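Local structure of fimbrial subunit type 1 (Actinomyces oris, 3UXF) at residues V47-Q52 against K72-V77; K148-E153 against N180-V185; I205-P210 against A318-N323. The protein forms the major structural subunit of a fimbria on the bacterial surface, a cell-wall-anchored filament built of beta-sandwich domains. One frame throughout, in Å; residues are numbered along the deposited sequence.

In the fold
The contacts follow one another along the chain and step from the N-terminal pilin domain into the sandwich after it. Contact 1 joins the end of strand 44-48 to the loop that leads into strand 78-84. About 11 Å away, centre to centre, contact 2 touches it through K49, E51 and V74, and links the loop before strand 155-159 to the linker that becomes strand 185-190. Contact 3 packs strand 201-208 against strand 312-321 of the facing sheet, its centre about 10 Å from contact 2, with S208 meeting S183 and G184. Contacts 1 and 3, centres about 19 Å apart, do not touch. A calcium ion bound by D147 and N327 joins these regions, consistent with a firm junction.

Contact 1: V47-Q52 against K72-V77; sequences VHKCEQ and KPVSDV
V74 packs between K49 and E51 where two extended loop segments meet in a single bridge, C50 with P73. V74 N donates to K49 O at 3.1 Å, from above the carbonyl plane; E51 N reaches K72 O at 2.8 Å, within the plane. These two bonds fix the tight side. V74 CB rests on K49 CG at 3.7 Å, and V74 CG2, anti to the carbonyl carbon, meets E51 CG at 3.6 Å, the side chains about perpendicular. V77 CG2 closes on K49 CG from 4.0 Å. A bend at chi2 (70°) carries the lysine to its salt bridge with E142.

The other side is looser and wet. The E51 and K72 side chains cross at a slant, E51 CG 3.9 Å from K72 CB, but the charged ends stay apart. One water donates to E51 OE2 and P73 O, and a second accepts from the amides of Q52 and K72.

A disulfide ties C50 to C71. K49 lies on F79 of strand 78-84, V47 and H48 lie against strand 125-128, and the hydroxyl of T120, beyond strand 114-119, is hydrogen-bonded to V74 O and V77 N, placing the contact at the ends of both sheets.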
ATOM      1  N   VAL A  47      -5.102 -26.820   8.150  1.00 13.46           N
ATOM      2  CA  VAL A  47      -5.053 -25.364   8.362  1.00 13.91           C
ATOM      3  C   VAL A  47      -4.942 -24.692   6.987  1.00 13.60           C
ATOM      4  O   VAL A  47      -4.075 -25.062   6.210  1.00 15.10           O
ATOM      5  CB  VAL A  47      -3.819 -25.027   9.232  1.00 14.64           C
ATOM      6  CG1 VAL A  47      -3.744 -23.505   9.580  1.00 16.58           C
ATOM      7  CG2 VAL A  47      -3.855 -25.851  10.530  1.00 17.03           C
ATOM      8  N   HIS A  48      -5.856 -23.763   6.696  1.00 14.82           N
ATOM      9  CA  HIS A  48      -5.895 -23.087   5.395  1.00 16.54           C
ATOM     10  C   HIS A  48      -5.235 -21.708   5.552  1.00 14.19           C
ATOM     11  O   HIS A  48      -5.767 -20.855   6.260  1.00 16.92           O
ATOM     12  CB  HIS A  48      -7.343 -22.907   4.969  1.00 18.55           C
ATOM     13  CG  HIS A  48      -8.046 -24.193   4.651  1.00 18.50           C
ATOM     14  ND1 HIS A  48      -8.403 -24.554   3.369  1.00 20.70           N
ATOM     15  CD2 HIS A  48      -8.448 -25.214   5.453  1.00 18.05           C
ATOM     16  CE1 HIS A  48      -8.989 -25.738   3.390  1.00 23.14           C
ATOM     17  NE2 HIS A  48      -9.028 -26.157   4.643  1.00 19.30           N
ATOM     18  N   LYS A  49      -4.071 -21.519   4.923  1.00 14.41           N
ATOM     19  CA  LYS A  49      -3.344 -20.255   5.028  1.00 16.74           C
ATOM     20  C   LYS A  49      -3.653 -19.404   3.793  1.00 20.12           C
ATOM     21  O   LYS A  49      -3.410 -19.821   2.658  1.00 20.23           O
ATOM     22  CB  LYS A  49      -1.842 -20.519   5.150  1.00 16.30           C
ATOM     23  CG  LYS A  49      -0.992 -19.218   5.187  1.00 16.71           C
ATOM     24  CD  LYS A  49      -1.196 -18.456   6.497  1.00 16.31           C
ATOM     25  CE  LYS A  49      -0.411 -17.102   6.445  1.00 13.89           C
ATOM     26  NZ  LYS A  49      -0.537 -16.413   7.739  1.00 15.74           N
ATOM     27  N   CYS A  50      -4.216 -18.225   4.049  1.00 16.48           N
ATOM     28  CA  CYS A  50      -4.721 -17.333   3.003  1.00 20.90           C
ATOM     29  C   CYS A  50      -4.135 -15.945   3.203  1.00 22.43           C
ATOM     30  O   CYS A  50      -3.872 -15.535   4.321  1.00 21.56           O
ATOM     31  CB  CYS A  50      -6.250 -17.245   3.106  1.00 26.10           C
ATOM     32  SG  CYS A  50      -7.096 -18.859   3.046  1.00 29.71           S
ATOM     33  N   GLU A  51      -3.955 -15.201   2.114  1.00 21.38           N
ATOM     34  CA  GLU A  51      -3.366 -13.862   2.212  1.00 23.70           C
ATOM     35  C   GLU A  51      -4.240 -12.906   3.013  1.00 24.90           C
ATOM     36  O   GLU A  51      -3.724 -12.110   3.799  1.00 25.35           O
ATOM     37  CB  GLU A  51      -3.157 -13.265   0.814  1.00 25.00           C
ATOM     38  CG  GLU A  51      -2.084 -13.920   0.021  1.00 25.86           C
ATOM     39  CD  GLU A  51      -1.670 -13.078  -1.205  1.00 34.99           C
ATOM     40  OE1 GLU A  51      -2.181 -11.947  -1.351  1.00 36.50           O
ATOM     41  OE2 GLU A  51      -0.845 -13.547  -2.015  1.00 37.31           O
ATOM     42  N   GLN A  52      -5.551 -12.988   2.780  1.00 27.13           N
ATOM     43  CA  GLN A  52      -6.551 -12.132   3.422  1.00 30.31           C
ATOM     44  C   GLN A  52      -7.506 -12.921   4.295  1.00 32.64           C
ATOM     45  O   GLN A  52      -7.949 -14.013   3.924  1.00 33.15           O
ATOM     46  CB  GLN A  52      -7.392 -11.407   2.359  1.00 31.37           C
ATOM     47  CG  GLN A  52      -6.625 -10.355   1.601  1.00 41.07           C
ATOM     48  CD  GLN A  52      -6.010  -9.329   2.525  1.00 46.75           C
ATOM     49  OE1 GLN A  52      -4.860  -8.921   2.335  1.00 52.96           O
ATOM     50  NE2 GLN A  52      -6.769  -8.903   3.540  1.00 46.95           N
ATOM     51  N   LYS A  72      -6.622 -16.607  -1.203  1.00 27.52           N
ATOM     52  CA  LYS A  72      -5.413 -16.626  -1.997  1.00 25.95           C
ATOM     53  C   LYS A  72      -4.364 -17.366  -1.187  1.00 23.13           C
ATOM     54  O   LYS A  72      -3.899 -16.875  -0.166  1.00 22.93           O
ATOM     55  CB  LYS A  72      -4.982 -15.194  -2.333  1.00 30.23           C
ATOM     56  CG  LYS A  72      -5.943 -14.545  -3.328  1.00 44.00           C
ATOM     57  CD  LYS A  72      -5.977 -13.021  -3.231  1.00 50.59           C
ATOM     58  CE  LYS A  72      -6.999 -12.430  -4.213  1.00 61.82           C
ATOM     59  NZ  LYS A  72      -6.991 -10.928  -4.259  1.00 62.77           N
ATOM     60  N   PRO A  73      -4.019 -18.577  -1.626  1.00 26.10           N
ATOM     61  CA  PRO A  73      -3.208 -19.447  -0.772  1.00 22.23           C
ATOM     62  C   PRO A  73      -1.803 -18.909  -0.627  1.00 23.84           C
ATOM     63  O   PRO A  73      -1.277 -18.220  -1.523  1.00 23.46           O
ATOM     64  CB  PRO A  73      -3.204 -20.776  -1.527  1.00 24.17           C
ATOM     65  CG  PRO A  73      -3.451 -20.383  -2.973  1.00 27.20           C
ATOM     66  CD  PRO A  73      -4.433 -19.247  -2.867  1.00 28.80           C
ATOM     67  N   VAL A  74      -1.202 -19.182   0.519  1.00 18.59           N
ATOM     68  CA  VAL A  74       0.168 -18.766   0.777  1.00 17.47           C
ATOM     69  C   VAL A  74       1.055 -19.974   1.021  1.00 20.57           C
ATOM     70  O   VAL A  74       0.783 -20.754   1.943  1.00 18.62           O
ATOM     71  CB  VAL A  74       0.237 -17.857   1.996  1.00 19.31           C
ATOM     72  CG1 VAL A  74       1.654 -17.325   2.223  1.00 20.26           C
ATOM     73  CG2 VAL A  74      -0.789 -16.724   1.844  1.00 22.85           C
ATOM     74  N   SER A  75       2.101 -20.134   0.210  1.00 21.74           N
ATOM     75  CA  SER A  75       3.014 -21.269   0.340  1.00 21.98           C
ATOM     76  C   SER A  75       4.147 -20.958   1.284  1.00 20.17           C
ATOM     77  O   SER A  75       4.400 -19.805   1.606  1.00 21.41           O
ATOM     78  CB  SER A  75       3.595 -21.647  -1.030  1.00 27.44           C
ATOM     79  OG  SER A  75       4.509 -20.652  -1.467  1.00 28.76           O
ATOM     80  N   ASP A  76       4.834 -22.010   1.741  1.00 19.75           N
ATOM     81  CA  ASP A  76       6.038 -21.877   2.529  1.00 18.37           C
ATOM     82  C   ASP A  76       5.845 -21.276   3.914  1.00 19.62           C
ATOM     83  O   ASP A  76       6.761 -20.672   4.460  1.00 20.63           O
ATOM     84  CB  ASP A  76       7.143 -21.111   1.758  1.00 21.36           C
ATOM     85  CG  ASP A  76       8.521 -21.534   2.180  1.00 32.73           C
ATOM     86  OD1 ASP A  76       8.686 -22.726   2.549  1.00 32.57           O
ATOM     87  OD2 ASP A  76       9.437 -20.681   2.196  1.00 35.75           O
ATOM     88  N   VAL A  77       4.682 -21.523   4.513  1.00 16.28           N
ATOM     89  CA  VAL A  77       4.418 -21.081   5.864  1.00 16.22           C
ATOM     90  C   VAL A  77       4.416 -22.319   6.757  1.00 15.79           C
ATOM     91  O   VAL A  77       3.752 -23.280   6.431  1.00 18.93           O
ATOM     92  CB  VAL A  77       3.050 -20.412   5.952  1.00 16.55           C
ATOM     93  CG1 VAL A  77       2.732 -20.064   7.372  1.00 17.62           C
ATOM     94  CG2 VAL A  77       3.047 -19.132   5.081  1.00 17.99           C
TER
HETATM   95  O   HOH W   1       0.322 -15.807  -1.762  1.00 32.37           O
HETATM   96  O   HOH W   2      -7.001 -14.379   0.623  1.00 29.10           O

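Contact 2: K148-E153 against N180-V185; sequences KVIPAE and NTLSGV
T181 and P151 supply the polar centre of this contact. T181 N donates to P151 O at 2.8 Å, almost straight (167° at the hydrogen) and nearly in line with the C=O bond. The threonine hydroxyl comes to the same acceptor: with chi1 at 52°, OG1 sits between the backbone N and the carbonyl carbon, which leaves it 2.9 Å from P151 O. Beside these, A152 and N180 form a single backbone bridge.

Van der Waals packing lies to both sides. I150 CG2 presses on L182 CB at 3.7 Å and also comes within 3.5 Å of L182 N, while I150 CD1 reaches L182 O. In the other direction E153 CG slides past T181 CG2 at 3.5 Å, the two side chains running in opposite senses. The proline ring lies across T181, with P151 CD 3.7 Å from T181 OG1.

An amide completes the set. The N180 side chain meets I150 at about a right angle, its CG 4.0 Å from I150 CB, while ND2 donates to E51 O.

Because a proline has no N-H to give, P151 takes part in the backbone bonding through its carbonyl alone, and T181 gathers round that oxygen. With I150 and L182 both lying on I344, the chemistry implies a linker held by a few directed bonds and sealed with aliphatic packing rather than by a continuous sheet.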
ATOM      1  N   LYS A 148       7.388 -11.369   3.777  1.00 16.22           N
ATOM      2  CA  LYS A 148       6.299 -10.597   3.203  1.00 17.31           C
ATOM      3  C   LYS A 148       4.926 -10.978   3.710  1.00 15.63           C
ATOM      4  O   LYS A 148       3.940 -10.328   3.364  1.00 18.00           O
ATOM      5  CB  LYS A 148       6.295 -10.722   1.686  1.00 20.42           C
ATOM      6  CG  LYS A 148       7.508 -10.172   0.981  1.00 25.74           C
ATOM      7  CD  LYS A 148       7.389 -10.398  -0.523  1.00 31.68           C
ATOM      8  CE  LYS A 148       8.467  -9.634  -1.281  1.00 35.73           C
ATOM      9  NZ  LYS A 148       8.348  -8.177  -0.986  1.00 34.92           N
ATOM     10  N   VAL A 149       4.839 -12.053   4.496  1.00 17.29           N
ATOM     11  CA  VAL A 149       3.540 -12.626   4.833  1.00 16.70           C
ATOM     12  C   VAL A 149       3.076 -12.196   6.229  1.00 15.85           C
ATOM     13  O   VAL A 149       3.851 -12.117   7.165  1.00 18.01           O
ATOM     14  CB  VAL A 149       3.634 -14.180   4.770  1.00 18.58           C
ATOM     15  CG1 VAL A 149       2.404 -14.826   5.421  1.00 17.79           C
ATOM     16  CG2 VAL A 149       3.824 -14.631   3.316  1.00 21.38           C
ATOM     17  N   ILE A 150       1.790 -11.902   6.393  1.00 15.62           N
ATOM     18  CA  ILE A 150       1.272 -11.594   7.716  1.00 17.01           C
ATOM     19  C   ILE A 150       1.003 -12.888   8.537  1.00 14.23           C
ATOM     20  O   ILE A 150       0.273 -13.741   8.061  1.00 18.26           O
ATOM     21  CB  ILE A 150      -0.043 -10.813   7.599  1.00 15.81           C
ATOM     22  CG1 ILE A 150       0.225  -9.483   6.872  1.00 20.21           C
ATOM     23  CG2 ILE A 150      -0.610 -10.487   8.991  1.00 16.51           C
ATOM     24  CD1 ILE A 150      -1.042  -8.787   6.438  1.00 17.77           C
ATOM     25  N   PRO A 151       1.584 -12.997   9.742  1.00 16.03           N
ATOM     26  CA  PRO A 151       1.369 -14.239  10.504  1.00 16.33           C
ATOM     27  C   PRO A 151      -0.072 -14.404  10.939  1.00 17.67           C
ATOM     28  O   PRO A 151      -0.789 -13.426  11.226  1.00 17.90           O
ATOM     29  CB  PRO A 151       2.208 -14.038  11.770  1.00 20.27           C
ATOM     30  CG  PRO A 151       3.143 -12.959  11.473  1.00 20.31           C
ATOM     31  CD  PRO A 151       2.456 -12.069  10.470  1.00 20.13           C
ATOM     32  N   ALA A 152      -0.496 -15.662  11.017  1.00 16.16           N
ATOM     33  CA  ALA A 152      -1.760 -15.987  11.679  1.00 16.51           C
ATOM     34  C   ALA A 152      -1.703 -15.808  13.194  1.00 16.33           C
ATOM     35  O   ALA A 152      -0.641 -15.947  13.822  1.00 19.14           O
ATOM     36  CB  ALA A 152      -2.163 -17.443  11.334  1.00 16.84           C
ATOM     37  N   GLU A 153      -2.863 -15.551  13.807  1.00 19.13           N
ATOM     38  CA  GLU A 153      -2.952 -15.540  15.263  1.00 19.30           C
ATOM     39  C   GLU A 153      -2.944 -16.960  15.778  1.00 18.54           C
ATOM     40  O   GLU A 153      -3.537 -17.813  15.152  1.00 17.96           O
ATOM     41  CB  GLU A 153      -4.250 -14.897  15.709  1.00 23.80           C
ATOM     42  CG  GLU A 153      -4.286 -13.402  15.415  1.00 31.43           C
ATOM     43  CD  GLU A 153      -5.370 -12.665  16.194  1.00 46.73           C
ATOM     44  OE1 GLU A 153      -6.465 -13.257  16.434  1.00 43.60           O
ATOM     45  OE2 GLU A 153      -5.117 -11.485  16.560  1.00 47.96           O
ATOM     46  N   ASN A 180      -5.423 -13.392  10.189  1.00 17.62           N
ATOM     47  CA  ASN A 180      -4.213 -12.587  10.244  1.00 17.79           C
ATOM     48  C   ASN A 180      -4.071 -11.744  11.503  1.00 16.79           C
ATOM     49  O   ASN A 180      -5.033 -11.125  11.974  1.00 20.32           O
ATOM     50  CB  ASN A 180      -4.188 -11.653   9.047  1.00 20.38           C
ATOM     51  CG  ASN A 180      -3.781 -12.335   7.780  1.00 19.58           C
ATOM     52  OD1 ASN A 180      -3.273 -13.458   7.786  1.00 19.84           O
ATOM     53  ND2 ASN A 180      -3.936 -11.625   6.667  1.00 21.70           N
ATOM     54  N   THR A 181      -2.861 -11.667  12.033  1.00 19.36           N
ATOM     55  CA  THR A 181      -2.603 -10.822  13.181  1.00 18.71           C
ATOM     56  C   THR A 181      -2.665  -9.347  12.845  1.00 22.13           C
ATOM     57  O   THR A 181      -2.841  -8.521  13.744  1.00 24.80           O
ATOM     58  CB  THR A 181      -1.191 -11.053  13.739  1.00 23.19           C
ATOM     59  OG1 THR A 181      -0.226 -10.940  12.685  1.00 20.97           O
ATOM     60  CG2 THR A 181      -1.092 -12.441  14.374  1.00 24.80           C
ATOM     61  N   LEU A 182      -2.473  -9.026  11.576  1.00 18.24           N
ATOM     62  CA  LEU A 182      -2.479  -7.619  11.147  1.00 18.30           C
ATOM     63  C   LEU A 182      -3.462  -7.453  10.026  1.00 19.06           C
ATOM     64  O   LEU A 182      -3.471  -8.239   9.085  1.00 19.89           O
ATOM     65  CB  LEU A 182      -1.087  -7.199  10.636  1.00 17.51           C
ATOM     66  CG  LEU A 182       0.064  -7.382  11.627  1.00 19.11           C
ATOM     67  CD1 LEU A 182       1.411  -7.046  10.973  1.00 18.36           C
ATOM     68  CD2 LEU A 182      -0.112  -6.527  12.893  1.00 22.31           C
ATOM     69  N   SER A 183      -4.272  -6.402  10.094  1.00 18.50           N
ATOM     70  CA  SER A 183      -5.283  -6.174   9.086  1.00 21.40           C
ATOM     71  C   SER A 183      -4.731  -5.659   7.778  1.00 24.04           C
ATOM     72  O   SER A 183      -5.380  -5.792   6.745  1.00 28.00           O
ATOM     73  CB  SER A 183      -6.341  -5.218   9.617  1.00 28.33           C
ATOM     74  OG  SER A 183      -5.725  -4.027  10.077  1.00 27.76           O
ATOM     75  N   GLY A 184      -3.538  -5.065   7.798  1.00 22.75           N
ATOM     76  CA  GLY A 184      -2.945  -4.673   6.537  1.00 25.30           C
ATOM     77  C   GLY A 184      -1.915  -3.563   6.600  1.00 19.31           C
ATOM     78  O   GLY A 184      -1.707  -2.938   7.647  1.00 17.71           O
ATOM     79  N   VAL A 185      -1.256  -3.366   5.469  1.00 17.29           N
ATOM     80  CA  VAL A 185      -0.354  -2.249   5.282  1.00 13.62           C
ATOM     81  C   VAL A 185      -0.738  -1.632   3.956  1.00 16.38           C
ATOM     82  O   VAL A 185      -1.067  -2.344   3.006  1.00 18.93           O
ATOM     83  CB  VAL A 185       1.114  -2.682   5.292  1.00 17.46           C
ATOM     84  CG1 VAL A 185       1.480  -3.312   6.655  1.00 18.94           C
ATOM     85  CG2 VAL A 185       1.405  -3.647   4.148  1.00 20.20           C
TER

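Contact 3: I205-P210 against A318-N323; sequences ITTSIP and AGLIPN
A318 opens the contact by setting its methyl against I205. The isoleucine cups it: CD1 and CG2 of I205 both lie 3.7 Å from A318 CB, with CG1 only slightly farther off. A small side chain thus fits into the fork of a branched one, and the chain holds it there through A318 N, which donates to T346 OG1 of strand 344-362.

Two residues on, L320 reaches across to T207 and S208. Its CG stands opposite the backbone N (chi1 169°), which sends both methyls toward the facing strand. L320 CD1 and CD2 both lie 4.1 Å from T207 CB, and the two side chains cross at a slant, L320 CB also touching T207 CG2. L320 CD2 goes farthest, to 3.6 Å from S208 O, so the leucine covers a backbone carbonyl as well as a side chain. Neither polar group is left to the hydrocarbon: Y223 OH is hydrogen-bonded to both T207 OG1 and S208 O, while S208 OG turns to S183, G184 and K295.

P322 ends the walk, past the end of its strand. P210 CG points at it, 4.0 Å from P322 CB and 3.6 Å from P322 O, the two side chains crossing at about a right angle.

No hydrogen bond joins the segments. Strands 205-208 and 318-321 approach to 8.3 Å between axes and cross at -28°, and residues of alternate positions (I205 and T207, A318 and L320) face each other. Strand 201-208 belongs to a five-stranded antiparallel sheet and strand 312-321 to the sheet that also holds strands 224-229 and 344-362. This is the face-to-face packing of two sheets, slightly twisted against each other, that defines a beta sandwich.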
ATOM      1  N   ILE A 205       1.577   6.399   4.407  1.00  8.72           N
ATOM      2  CA  ILE A 205       1.752   4.967   4.626  1.00 10.86           C
ATOM      3  C   ILE A 205       1.031   4.586   5.917  1.00 11.68           C
ATOM      4  O   ILE A 205       1.225   5.203   6.946  1.00 10.61           O
ATOM      5  CB  ILE A 205       3.241   4.605   4.780  1.00 10.58           C
ATOM      6  CG1 ILE A 205       4.018   5.071   3.555  1.00 12.24           C
ATOM      7  CG2 ILE A 205       3.398   3.103   5.039  1.00 12.08           C
ATOM      8  CD1 ILE A 205       5.487   5.190   3.851  1.00 13.66           C
ATOM      9  N   THR A 206       0.146   3.586   5.864  1.00 10.15           N
ATOM     10  CA  THR A 206      -0.650   3.253   7.022  1.00 11.25           C
ATOM     11  C   THR A 206      -0.472   1.787   7.325  1.00 10.99           C
ATOM     12  O   THR A 206      -0.716   0.944   6.456  1.00 13.83           O
ATOM     13  CB  THR A 206      -2.154   3.577   6.761  1.00 12.17           C
ATOM     14  OG1 THR A 206      -2.273   4.937   6.319  1.00 12.38           O
ATOM     15  CG2 THR A 206      -2.974   3.441   8.034  1.00 16.03           C
ATOM     16  N   THR A 207      -0.024   1.495   8.538  1.00 10.51           N
ATOM     17  CA  THR A 207       0.384   0.112   8.878  1.00 12.48           C
ATOM     18  C   THR A 207      -0.278  -0.373  10.162  1.00 14.32           C
ATOM     19  O   THR A 207      -0.269   0.321  11.196  1.00 14.18           O
ATOM     20  CB  THR A 207       1.912   0.018   9.054  1.00 13.76           C
ATOM     21  OG1 THR A 207       2.360   1.051   9.935  1.00 12.26           O
ATOM     22  CG2 THR A 207       2.598   0.203   7.736  1.00 13.85           C
ATOM     23  N   SER A 208      -0.788  -1.614  10.135  1.00 14.02           N
ATOM     24  CA  SER A 208      -1.292  -2.233  11.367  1.00 14.53           C
ATOM     25  C   SER A 208      -0.219  -2.299  12.445  1.00 13.35           C
ATOM     26  O   SER A 208       0.999  -2.327  12.155  1.00 14.29           O
ATOM     27  CB  SER A 208      -1.806  -3.650  11.067  1.00 14.71           C
ATOM     28  OG  SER A 208      -2.963  -3.572  10.281  1.00 19.42           O
ATOM     29  N   ILE A 209      -0.667  -2.373  13.700  1.00 14.35           N
ATOM     30  CA  ILE A 209       0.216  -2.480  14.853  1.00 15.20           C
ATOM     31  C   ILE A 209      -0.120  -3.808  15.553  1.00 16.89           C
ATOM     32  O   ILE A 209      -1.289  -4.088  15.782  1.00 18.50           O
ATOM     33  CB  ILE A 209      -0.068  -1.331  15.834  1.00 14.08           C
ATOM     34  CG1 ILE A 209       0.259   0.022  15.157  1.00 12.27           C
ATOM     35  CG2 ILE A 209       0.743  -1.474  17.073  1.00 17.49           C
ATOM     36  CD1 ILE A 209      -0.289   1.231  15.920  1.00 13.44           C
ATOM     37  N   PRO A 210       0.890  -4.630  15.857  1.00 17.26           N
ATOM     38  CA  PRO A 210       0.577  -5.889  16.566  1.00 18.37           C
ATOM     39  C   PRO A 210      -0.094  -5.644  17.912  1.00 20.80           C
ATOM     40  O   PRO A 210       0.259  -4.703  18.593  1.00 18.25           O
ATOM     41  CB  PRO A 210       1.957  -6.513  16.805  1.00 19.47           C
ATOM     42  CG  PRO A 210       2.830  -5.908  15.768  1.00 19.99           C
ATOM     43  CD  PRO A 210       2.316  -4.526  15.500  1.00 17.07           C
ATOM     44  N   ALA A 318       6.161   0.788   0.321  1.00 10.16           N
ATOM     45  CA  ALA A 318       6.634   0.752   1.707  1.00 10.03           C
ATOM     46  C   ALA A 318       6.518  -0.665   2.242  1.00 12.24           C
ATOM     47  O   ALA A 318       5.856  -1.504   1.620  1.00 12.20           O
ATOM     48  CB  ALA A 318       5.857   1.728   2.603  1.00 13.01           C
ATOM     49  N   GLY A 319       7.219  -0.924   3.330  1.00 11.91           N
ATOM     50  CA  GLY A 319       7.144  -2.230   3.976  1.00 11.67           C
ATOM     51  C   GLY A 319       7.146  -2.050   5.468  1.00 13.51           C
ATOM     52  O   GLY A 319       7.733  -1.118   6.005  1.00 12.45           O
ATOM     53  N   LEU A 320       6.527  -2.997   6.159  1.00 10.05           N
ATOM     54  CA  LEU A 320       6.473  -2.957   7.609  1.00 11.88           C
ATOM     55  C   LEU A 320       7.288  -4.067   8.264  1.00 12.70           C
ATOM     56  O   LEU A 320       7.181  -5.231   7.893  1.00 15.76           O
ATOM     57  CB  LEU A 320       5.022  -3.051   8.083  1.00 12.11           C
ATOM     58  CG  LEU A 320       4.818  -3.289   9.579  1.00 14.51           C
ATOM     59  CD1 LEU A 320       5.219  -2.062  10.375  1.00 14.27           C
ATOM     60  CD2 LEU A 320       3.378  -3.670   9.865  1.00 14.27           C
ATOM     61  N   ILE A 321       8.096  -3.689   9.246  1.00 11.68           N
ATOM     62  CA  ILE A 321       8.811  -4.641  10.084  1.00 14.09           C
ATOM     63  C   ILE A 321       8.167  -4.481  11.454  1.00 13.70           C
ATOM     64  O   ILE A 321       8.459  -3.535  12.175  1.00 14.50           O
ATOM     65  CB  ILE A 321      10.312  -4.344  10.148  1.00 13.28           C
ATOM     66  CG1 ILE A 321      10.953  -4.568   8.778  1.00 15.11           C
ATOM     67  CG2 ILE A 321      10.982  -5.224  11.188  1.00 15.60           C
ATOM     68  CD1 ILE A 321      12.362  -4.047   8.671  1.00 15.34           C
ATOM     69  N   PRO A 322       7.261  -5.397  11.782  1.00 12.90           N
ATOM     70  CA  PRO A 322       6.416  -5.277  12.973  1.00 15.93           C
ATOM     71  C   PRO A 322       6.959  -5.895  14.259  1.00 14.79           C
ATOM     72  O   PRO A 322       6.351  -5.695  15.305  1.00 16.89           O
ATOM     73  CB  PRO A 322       5.152  -6.021  12.552  1.00 16.45           C
ATOM     74  CG  PRO A 322       5.656  -7.103  11.661  1.00 16.54           C
ATOM     75  CD  PRO A 322       6.913  -6.587  10.988  1.00 15.66           C
ATOM     76  N   ASN A 323       8.058  -6.633  14.191  1.00 14.45           N
ATOM     77  CA  ASN A 323       8.629  -7.239  15.389  1.00 17.39           C
ATOM     78  C   ASN A 323      10.138  -7.402  15.279  1.00 18.28           C
ATOM     79  O   ASN A 323      10.736  -6.969  14.299  1.00 18.00           O
ATOM     80  CB  ASN A 323       7.951  -8.570  15.716  1.00 20.11           C
ATOM     81  CG  ASN A 323       8.077  -9.577  14.600  1.00 19.66           C
ATOM     82  OD1 ASN A 323       9.176  -9.892  14.158  1.00 19.88           O
ATOM     83  ND2 ASN A 323       6.946 -10.094  14.143  1.00 22.33           N
TER